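Local atomic coordinates of replication protein A (Methanococcus maripaludis, PDB entry 3E0E), a protein that probably binds DNA, single-stranded as in other replication protein A family members, this chain being one OB-fold domain of the longer protein. Residues E19-Y24 / F43-T48; S50-L55 / G82-V87; A70-Y75 / D88-I93. All coordinates share one frame; numbering follows the deposited sequence.

Contact 1 (E19-Y24 / F43-T48); sequences EVVTAY and FLKDDT
Glu19 pairs with Lys45, Val20 with Leu44 and Thr22 with Phe43 as the two strand segments run antiparallel, 149° between their directions, the register slipping by one residue after Val20. The slip is a classic beta bulge: Val21 and Thr22 both face Phe43, whose carbonyl O takes a firm bond from Val21 N (2.8 Å) and a weak one from Thr22 N. The bulge turns Val21 toward the partner strand. With CG1 anti to its backbone N (chi1 179°), CG2 lies beside that N and presses on Lys45 CB at 3.5 Å, tighter than usual van der Waals contact, while Val21 CB stands 4.1 Å from CD1 at the edge of the Phe43 ring. A branched, compact valine fits this short gap between the backbones. Glu19 and Lys45 lie side by side and point the same way, long chains suited to a solvent-facing pair. Their charges stay beyond salt-bridge range, Glu19 OE2 to Lys45 NZ being 4.1 Å; water 2 joins them instead, donating to OE2 and accepting from NZ. Phe43 CB meets Thr22 CB on this same face. The other face is apolar and buried, and there Val20 CG2 touches Leu44 CD2 at 3.9 Å. Asp46 OD1 accepts from Thr48 N in an Asx turn, while its OD2 bonds to Ile5 N. These segments belong to the hairpin of strands 12-29 and 37-46; Val20 rests on Val64, and Leu44 bonds through its backbone to Ile51 of strand 49-56.

Contact 2 (S50-L55 / G82-V87); sequences SIRGTL and GLEISV
Ile51 packs across the gap onto Leu83 and Glu84, where two strand segments run parallel, 30° apart. The side lined by Ile51, Ile85, Leu55 and Val87 is the tightly packed part. CG1 of Ile51, anti to its backbone N (chi1 -174°), comes to 3.3 Å from Leu83 O, and CD1 continues over the Glu84 backbone. Ile85 CG2 lies against Gly53 CA at 3.6 Å, Gly53 adding no side chain of its own to that face. Further along, Leu55 and Val87 lie side by side, Leu55 CD2 touching Val87 CG1 at 3.8 Å; branched aliphatic residues suit this buried layer. The backbone ladder holds them together: Ile85 N donates to Arg52 O, Thr54 N to Ile85 O and Val87 N to Thr54 O. In an OB-fold, a five-stranded barrel of otherwise mainly antiparallel strands, the parallel pairing of the third and fifth barrel strands, here 49-56 and 83-87, is one of the joins that complete the closed barrel. The opposite face is polar and more open. Here Arg52, extended from CG to NE, runs beside Glu84 and bonds through NH1 to OE2 at 2.8 Å, a salt bridge whose guanidinium and carboxylate planes are turned 59° apart. Thr54 CG2 covers the guanidinium centre from one face, and Arg52 NH2 also bonds to Ser41 OG. Near Leu83 the ladder gives way to water: water 3 accepts from Arg52 N and donates to Leu83 O.

Contact 3 (A70-Y75 / D88-I93); sequences AEVSGY and DNIGII
Val72 and Ile90 stand side by side on the buried face of an antiparallel strand pair, pointing the same way. Ile90 CG1 is anti to its backbone N (chi1 -178°), and CD1 beyond it lies 4.1 Å from Val72 CG2; Ala70 CB, a small group on the same face, meets Ile90 CG1 at the same distance. Glu71 and Ile93 instead slant across each other where the chain turns a corner: Ile93 CD1 touches Glu71 CB at 3.6 Å and also lies near OE2. On the polar face Ser73 and Asn89 share water 4, which accepts from Ser73 OG (2.7 Å) and donates to Asn89 OD1; Ser73 OG also bonds to Thr15 OG1. Ser73 O is gripped twice, by Asp88 N at 2.7 Å and by Asn89 N at 3.1 Å. Asp88 CB, turned toward the other strand, lies near that carbonyl, and OD1 comes to 3.6 Å from Gly74 CA. Asp88 and Asn89 facing Ser73 make a classic beta bulge at the corner where strand 83-87 passes into strand 89-92, a sharp change of direction consistent with the strongly curved barrel of an OB-fold.

The three contacts lie within one OB-fold domain and share a single curled sheet, their centres about 10 to 12 Å apart. Contact 1 closes along the chain before the other two open, whereas contacts 2 and 3 interleave, strand 69-78 falling between the two partners of contact 2. Strands 37-46 and 49-56 are neighbours, and Phe43 CZ packs against Ser50 OG between contacts 1 and 2; strands 69-78 and 83-87 likewise join contacts 2 and 3 through Ser86 N and Tyr75 O. Inside, Val72 links all three, touching Leu44 with CG2 and Val87 with CG1. Antiparallel and parallel pairings thus wrap one common apolar core, the framework of a probable DNA-binding domain.

Contact 1 (E19-Y24 / F43-T48)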
loop_
_atom_site.group_PDB
_atom_site.type_symbol
_atom_site.label_atom_id
_atom_site.label_comp_id
_atom_site.label_asym_id
_atom_site.label_seq_id
_atom_site.Cartn_x
_atom_site.Cartn_y
_atom_site.Cartn_z
ATOM N N GLU A 19 1.502 8.703 2.187
ATOM C CA GLU A 19 0.157 9.248 2.178
ATOM C C GLU A 19 -0.730 8.448 1.228
ATOM O O GLU A 19 -0.318 8.105 0.120
ATOM C CB GLU A 19 0.206 10.708 1.711
ATOM C CG GLU A 19 -1.140 11.282 1.304
ATOM C CD GLU A 19 -1.019 12.629 0.618
ATOM O OE1 GLU A 19 -2.057 13.156 0.168
ATOM O OE2 GLU A 19 0.108 13.162 0.521
ATOM N N VAL A 20 -1.944 8.149 1.669
ATOM C CA VAL A 20 -2.893 7.435 0.830
ATOM C C VAL A 20 -3.552 8.522 -0.024
ATOM O O VAL A 20 -4.335 9.326 0.472
ATOM C CB VAL A 20 -3.957 6.705 1.683
ATOM C CG1 VAL A 20 -4.978 6.030 0.772
ATOM C CG2 VAL A 20 -3.276 5.669 2.583
ATOM N N VAL A 21 -3.193 8.560 -1.303
ATOM C CA VAL A 21 -3.729 9.552 -2.232
ATOM C C VAL A 21 -5.075 9.093 -2.764
ATOM O O VAL A 21 -5.948 9.902 -3.092
ATOM C CB VAL A 21 -2.776 9.760 -3.417
ATOM C CG1 VAL A 21 -3.366 10.777 -4.391
ATOM C CG2 VAL A 21 -1.418 10.218 -2.911
ATOM N N THR A 22 -5.238 7.783 -2.859
ATOM C CA THR A 22 -6.486 7.228 -3.346
ATOM C C THR A 22 -6.671 5.828 -2.802
ATOM O O THR A 22 -5.705 5.110 -2.556
ATOM C CB THR A 22 -6.518 7.157 -4.885
ATOM O OG1 THR A 22 -6.201 8.441 -5.436
ATOM C CG2 THR A 22 -7.902 6.745 -5.363
ATOM N N ALA A 23 -7.928 5.460 -2.595
ATOM C CA ALA A 23 -8.285 4.138 -2.110
ATOM C C ALA A 23 -9.400 3.702 -3.051
ATOM O O ALA A 23 -10.435 4.358 -3.134
ATOM C CB ALA A 23 -8.785 4.219 -0.677
ATOM N N TYR A 24 -9.183 2.613 -3.779
ATOM C CA TYR A 24 -10.184 2.150 -4.729
ATOM C C TYR A 24 -11.145 1.132 -4.134
ATOM O O TYR A 24 -10.890 0.568 -3.073
ATOM C CB TYR A 24 -9.491 1.581 -5.968
ATOM C CG TYR A 24 -8.575 2.591 -6.619
ATOM C CD1 TYR A 24 -7.227 2.659 -6.277
ATOM C CD2 TYR A 24 -9.074 3.526 -7.526
ATOM C CE1 TYR A 24 -6.396 3.634 -6.817
ATOM C CE2 TYR A 24 -8.253 4.508 -8.072
ATOM C CZ TYR A 24 -6.915 4.557 -7.712
ATOM O OH TYR A 24 -6.100 5.535 -8.233
ATOM N N PHE A 43 -3.307 4.095 -3.770
ATOM C CA PHE A 43 -2.274 4.809 -4.492
ATOM C C PHE A 43 -1.567 5.558 -3.377
ATOM O O PHE A 43 -2.169 6.366 -2.674
ATOM C CB PHE A 43 -2.838 5.777 -5.530
ATOM C CG PHE A 43 -1.813 6.222 -6.531
ATOM C CD1 PHE A 43 -1.366 7.535 -6.559
ATOM C CD2 PHE A 43 -1.251 5.303 -7.413
ATOM C CE1 PHE A 43 -0.372 7.933 -7.451
ATOM C CE2 PHE A 43 -0.256 5.688 -8.308
ATOM C CZ PHE A 43 0.185 7.006 -8.326
ATOM N N LEU A 44 -0.287 5.256 -3.208
ATOM C CA LEU A 44 0.519 5.836 -2.141
ATOM C C LEU A 44 1.537 6.830 -2.659
ATOM O O LEU A 44 2.064 6.671 -3.754
ATOM C CB LEU A 44 1.232 4.705 -1.409
ATOM C CG LEU A 44 0.292 3.628 -0.860
ATOM C CD1 LEU A 44 1.091 2.392 -0.506
ATOM C CD2 LEU A 44 -0.457 4.163 0.350
ATOM N N LYS A 45 1.831 7.846 -1.855
ATOM C CA LYS A 45 2.790 8.861 -2.262
ATOM C C LYS A 45 3.581 9.425 -1.093
ATOM O O LYS A 45 3.068 9.527 0.016
ATOM C CB LYS A 45 2.060 10.021 -2.952
ATOM C CG LYS A 45 2.980 11.165 -3.374
ATOM C CD LYS A 45 2.222 12.370 -3.923
ATOM C CE LYS A 45 1.467 13.114 -2.831
ATOM N NZ LYS A 45 0.926 14.423 -3.313
ATOM N N ASP A 46 4.846 9.752 -1.339
ATOM C CA ASP A 46 5.668 10.409 -0.332
ATOM C C ASP A 46 6.374 11.542 -1.062
ATOM O O ASP A 46 6.001 11.852 -2.193
ATOM C CB ASP A 46 6.658 9.452 0.373
ATOM C CG ASP A 46 7.694 8.833 -0.551
ATOM O OD1 ASP A 46 7.922 9.308 -1.681
ATOM O OD2 ASP A 46 8.316 7.848 -0.104
ATOM N N ASP A 47 7.368 12.172 -0.442
ATOM C CA ASP A 47 8.038 13.290 -1.096
ATOM C C ASP A 47 8.979 12.923 -2.237
ATOM O O ASP A 47 9.589 13.806 -2.839
ATOM C CB ASP A 47 8.793 14.142 -0.063
ATOM C CG ASP A 47 9.846 13.355 0.697
ATOM O OD1 ASP A 47 10.589 13.974 1.492
ATOM O OD2 ASP A 47 9.934 12.124 0.509
ATOM N N THR A 48 9.080 11.634 -2.555
ATOM C CA THR A 48 9.971 11.184 -3.623
ATOM C C THR A 48 9.276 10.487 -4.785
ATOM O O THR A 48 9.881 10.277 -5.835
ATOM C CB THR A 48 11.047 10.217 -3.089
ATOM O OG1 THR A 48 10.435 8.973 -2.723
ATOM C CG2 THR A 48 11.746 10.812 -1.880
HETATM O O HOH W 1 3.009 12.716 0.573
HETATM O O HOH W 2 -0.485 15.615 -1.192
#

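Contact 2 (S50-L55 / G82-V87)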
loop_
_atom_site.group_PDB
_atom_site.type_symbol
_atom_site.label_atom_id
_atom_site.label_comp_id
_atom_site.label_asym_id
_atom_site.label_seq_id
_atom_site.Cartn_x
_atom_site.Cartn_y
_atom_site.Cartn_z
ATOM N N SER A 50 5.443 8.000 -6.135
ATOM C CA SER A 50 4.169 7.351 -5.868
ATOM C C SER A 50 4.230 5.898 -6.321
ATOM O O SER A 50 5.021 5.538 -7.196
ATOM C CB SER A 50 3.049 8.075 -6.611
ATOM O OG SER A 50 3.270 8.040 -8.009
ATOM N N ILE A 51 3.387 5.064 -5.727
ATOM C CA ILE A 51 3.364 3.654 -6.077
ATOM C C ILE A 51 2.017 3.051 -5.698
ATOM O O ILE A 51 1.361 3.523 -4.771
ATOM C CB ILE A 51 4.488 2.909 -5.335
ATOM C CG1 ILE A 51 4.576 1.458 -5.815
ATOM C CG2 ILE A 51 4.230 2.960 -3.829
ATOM C CD1 ILE A 51 5.762 0.715 -5.257
ATOM N N ARG A 52 1.606 2.022 -6.430
ATOM C CA ARG A 52 0.347 1.340 -6.158
ATOM C C ARG A 52 0.586 0.319 -5.055
ATOM O O ARG A 52 1.610 -0.355 -5.040
ATOM C CB ARG A 52 -0.142 0.613 -7.412
ATOM C CG ARG A 52 -1.449 -0.139 -7.234
ATOM C CD ARG A 52 -1.634 -1.152 -8.345
ATOM N NE ARG A 52 -2.965 -1.745 -8.339
ATOM C CZ ARG A 52 -3.245 -2.966 -8.786
ATOM N NH1 ARG A 52 -2.283 -3.738 -9.275
ATOM N NH2 ARG A 52 -4.492 -3.413 -8.747
ATOM N N GLY A 53 -0.359 0.225 -4.128
ATOM C CA GLY A 53 -0.253 -0.740 -3.050
ATOM C C GLY A 53 -1.439 -1.675 -3.142
ATOM O O GLY A 53 -2.547 -1.226 -3.419
ATOM N N THR A 54 -1.221 -2.970 -2.931
ATOM C CA THR A 54 -2.320 -3.921 -3.002
ATOM C C THR A 54 -2.575 -4.624 -1.668
ATOM O O THR A 54 -1.706 -5.309 -1.123
ATOM C CB THR A 54 -2.084 -4.978 -4.108
ATOM O OG1 THR A 54 -0.838 -5.648 -3.888
ATOM C CG2 THR A 54 -2.060 -4.310 -5.477
ATOM N N LEU A 55 -3.779 -4.420 -1.148
ATOM C CA LEU A 55 -4.216 -5.017 0.108
ATOM C C LEU A 55 -4.978 -6.274 -0.274
ATOM O O LEU A 55 -5.954 -6.205 -1.017
ATOM C CB LEU A 55 -5.143 -4.055 0.854
ATOM C CG LEU A 55 -4.553 -2.733 1.352
ATOM C CD1 LEU A 55 -5.674 -1.830 1.827
ATOM C CD2 LEU A 55 -3.550 -2.992 2.473
ATOM N N GLY A 82 4.240 0.545 -13.265
ATOM C CA GLY A 82 5.582 0.002 -13.167
ATOM C C GLY A 82 5.747 -0.890 -11.953
ATOM O O GLY A 82 5.559 -2.105 -12.029
ATOM N N LEU A 83 6.102 -0.286 -10.825
ATOM C CA LEU A 83 6.285 -1.037 -9.596
ATOM C C LEU A 83 5.044 -0.953 -8.724
ATOM O O LEU A 83 4.275 0.003 -8.805
ATOM C CB LEU A 83 7.490 -0.502 -8.815
ATOM C CG LEU A 83 8.864 -0.626 -9.478
ATOM C CD1 LEU A 83 9.918 -0.009 -8.571
ATOM C CD2 LEU A 83 9.181 -2.089 -9.745
ATOM N N GLU A 84 4.851 -1.974 -7.899
ATOM C CA GLU A 84 3.721 -2.024 -6.984
ATOM C C GLU A 84 4.209 -2.713 -5.726
ATOM O O GLU A 84 5.173 -3.476 -5.761
ATOM C CB GLU A 84 2.567 -2.837 -7.569
ATOM C CG GLU A 84 2.160 -2.462 -8.977
ATOM C CD GLU A 84 0.916 -3.206 -9.424
ATOM O OE1 GLU A 84 0.748 -4.373 -9.014
ATOM O OE2 GLU A 84 0.113 -2.630 -10.190
ATOM N N ILE A 85 3.556 -2.440 -4.608
ATOM C CA ILE A 85 3.951 -3.082 -3.372
ATOM C C ILE A 85 2.803 -3.949 -2.867
ATOM O O ILE A 85 1.693 -3.459 -2.633
ATOM C CB ILE A 85 4.369 -2.036 -2.309
ATOM C CG1 ILE A 85 4.763 -2.743 -1.010
ATOM C CG2 ILE A 85 3.242 -1.029 -2.084
ATOM C CD1 ILE A 85 5.523 -1.859 -0.041
ATOM N N SER A 86 3.071 -5.247 -2.739
ATOM C CA SER A 86 2.082 -6.197 -2.243
ATOM C C SER A 86 2.195 -6.060 -0.737
ATOM O O SER A 86 3.228 -6.379 -0.150
ATOM C CB SER A 86 2.429 -7.618 -2.686
ATOM O OG SER A 86 1.379 -8.511 -2.368
ATOM N N VAL A 87 1.131 -5.566 -0.118
ATOM C CA VAL A 87 1.137 -5.318 1.312
ATOM C C VAL A 87 1.070 -6.534 2.216
ATOM O O VAL A 87 0.171 -7.375 2.090
ATOM C CB VAL A 87 -0.008 -4.359 1.701
ATOM C CG1 VAL A 87 0.106 -3.975 3.166
ATOM C CG2 VAL A 87 0.045 -3.123 0.825
HETATM O O HOH W 3 2.788 1.993 -9.300
#

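Contact 3 (A70-Y75 / D88-I93)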
loop_
_atom_site.group_PDB
_atom_site.type_symbol
_atom_site.label_atom_id
_atom_site.label_comp_id
_atom_site.label_asym_id
_atom_site.label_seq_id
_atom_site.Cartn_x
_atom_site.Cartn_y
_atom_site.Cartn_z
ATOM N N ALA A 70 0.232 6.215 6.162
ATOM C CA ALA A 70 0.362 4.852 6.628
ATOM C C ALA A 70 1.749 4.252 6.531
ATOM O O ALA A 70 2.558 4.643 5.688
ATOM C CB ALA A 70 -0.630 3.972 5.868
ATOM N N GLU A 71 2.006 3.299 7.422
ATOM C CA GLU A 71 3.258 2.561 7.433
ATOM C C GLU A 71 2.892 1.291 6.688
ATOM O O GLU A 71 2.122 0.472 7.185
ATOM C CB GLU A 71 3.680 2.221 8.858
ATOM C CG GLU A 71 5.065 1.607 8.927
ATOM C CD GLU A 71 5.543 1.404 10.348
ATOM O OE1 GLU A 71 6.736 1.082 10.530
ATOM O OE2 GLU A 71 4.729 1.566 11.280
ATOM N N VAL A 72 3.436 1.141 5.488
ATOM C CA VAL A 72 3.139 -0.007 4.647
ATOM C C VAL A 72 4.360 -0.887 4.449
ATOM O O VAL A 72 5.364 -0.437 3.917
ATOM C CB VAL A 72 2.651 0.452 3.254
ATOM C CG1 VAL A 72 2.315 -0.749 2.407
ATOM C CG2 VAL A 72 1.442 1.369 3.393
ATOM N N SER A 73 4.263 -2.143 4.870
ATOM C CA SER A 73 5.364 -3.087 4.722
ATOM C C SER A 73 4.947 -4.130 3.701
ATOM O O SER A 73 3.835 -4.639 3.758
ATOM C CB SER A 73 5.664 -3.768 6.056
ATOM O OG SER A 73 6.002 -2.814 7.045
ATOM N N GLY A 74 5.833 -4.448 2.767
ATOM C CA GLY A 74 5.469 -5.428 1.769
ATOM C C GLY A 74 6.568 -5.767 0.789
ATOM O O GLY A 74 7.723 -5.384 0.977
ATOM N N TYR A 75 6.182 -6.478 -0.264
ATOM C CA TYR A 75 7.094 -6.930 -1.305
ATOM C C TYR A 75 6.861 -6.106 -2.562
ATOM O O TYR A 75 5.726 -5.950 -3.004
ATOM C CB TYR A 75 6.824 -8.404 -1.599
ATOM C CG TYR A 75 7.827 -9.055 -2.513
ATOM C CD1 TYR A 75 9.075 -9.445 -2.039
ATOM C CD2 TYR A 75 7.525 -9.294 -3.853
ATOM C CE1 TYR A 75 9.999 -10.061 -2.872
ATOM C CE2 TYR A 75 8.443 -9.908 -4.698
ATOM C CZ TYR A 75 9.676 -10.289 -4.198
ATOM O OH TYR A 75 10.583 -10.912 -5.022
ATOM N N ASP A 88 2.042 -6.616 3.122
ATOM C CA ASP A 88 2.118 -7.689 4.113
ATOM C C ASP A 88 1.499 -7.160 5.402
ATOM O O ASP A 88 0.807 -7.878 6.121
ATOM C CB ASP A 88 3.575 -8.073 4.386
ATOM C CG ASP A 88 4.211 -8.813 3.227
ATOM O OD1 ASP A 88 5.453 -8.803 3.132
ATOM O OD2 ASP A 88 3.468 -9.412 2.423
ATOM N N ASN A 89 1.751 -5.887 5.687
ATOM C CA ASN A 89 1.227 -5.262 6.892
ATOM C C ASN A 89 1.028 -3.769 6.678
ATOM O O ASN A 89 1.766 -3.135 5.923
ATOM C CB ASN A 89 2.192 -5.486 8.062
ATOM C CG ASN A 89 1.673 -4.908 9.362
ATOM O OD1 ASN A 89 2.158 -3.880 9.842
ATOM N ND2 ASN A 89 0.672 -5.562 9.937
ATOM N N ILE A 90 0.008 -3.219 7.328
ATOM C CA ILE A 90 -0.277 -1.795 7.221
ATOM C C ILE A 90 -0.782 -1.249 8.555
ATOM O O ILE A 90 -1.520 -1.919 9.283
ATOM C CB ILE A 90 -1.316 -1.507 6.098
ATOM C CG1 ILE A 90 -1.561 0.002 5.989
ATOM C CG2 ILE A 90 -2.611 -2.275 6.357
ATOM C CD1 ILE A 90 -2.330 0.403 4.734
ATOM N N GLY A 91 -0.345 -0.037 8.877
ATOM C CA GLY A 91 -0.760 0.611 10.107
ATOM C C GLY A 91 -0.871 2.089 9.825
ATOM O O GLY A 91 -0.218 2.595 8.919
ATOM N N ILE A 92 -1.697 2.792 10.588
ATOM C CA ILE A 92 -1.860 4.223 10.378
ATOM C C ILE A 92 -0.928 5.021 11.285
ATOM O O ILE A 92 -0.975 4.898 12.511
ATOM C CB ILE A 92 -3.316 4.652 10.648
ATOM C CG1 ILE A 92 -4.260 3.891 9.717
ATOM C CG2 ILE A 92 -3.465 6.151 10.450
ATOM C CD1 ILE A 92 -5.715 4.099 10.020
ATOM N N ILE A 93 -0.079 5.834 10.671
ATOM C CA ILE A 93 0.855 6.668 11.410
ATOM C C ILE A 93 0.130 7.922 11.883
ATOM O O ILE A 93 0.134 8.253 13.068
ATOM C CB ILE A 93 2.037 7.096 10.519
ATOM C CG1 ILE A 93 2.791 5.857 10.029
ATOM C CG2 ILE A 93 2.933 8.069 11.270
ATOM C CD1 ILE A 93 3.274 4.942 11.119
HETATM O O HOH W 4 3.904 -1.904 8.566
#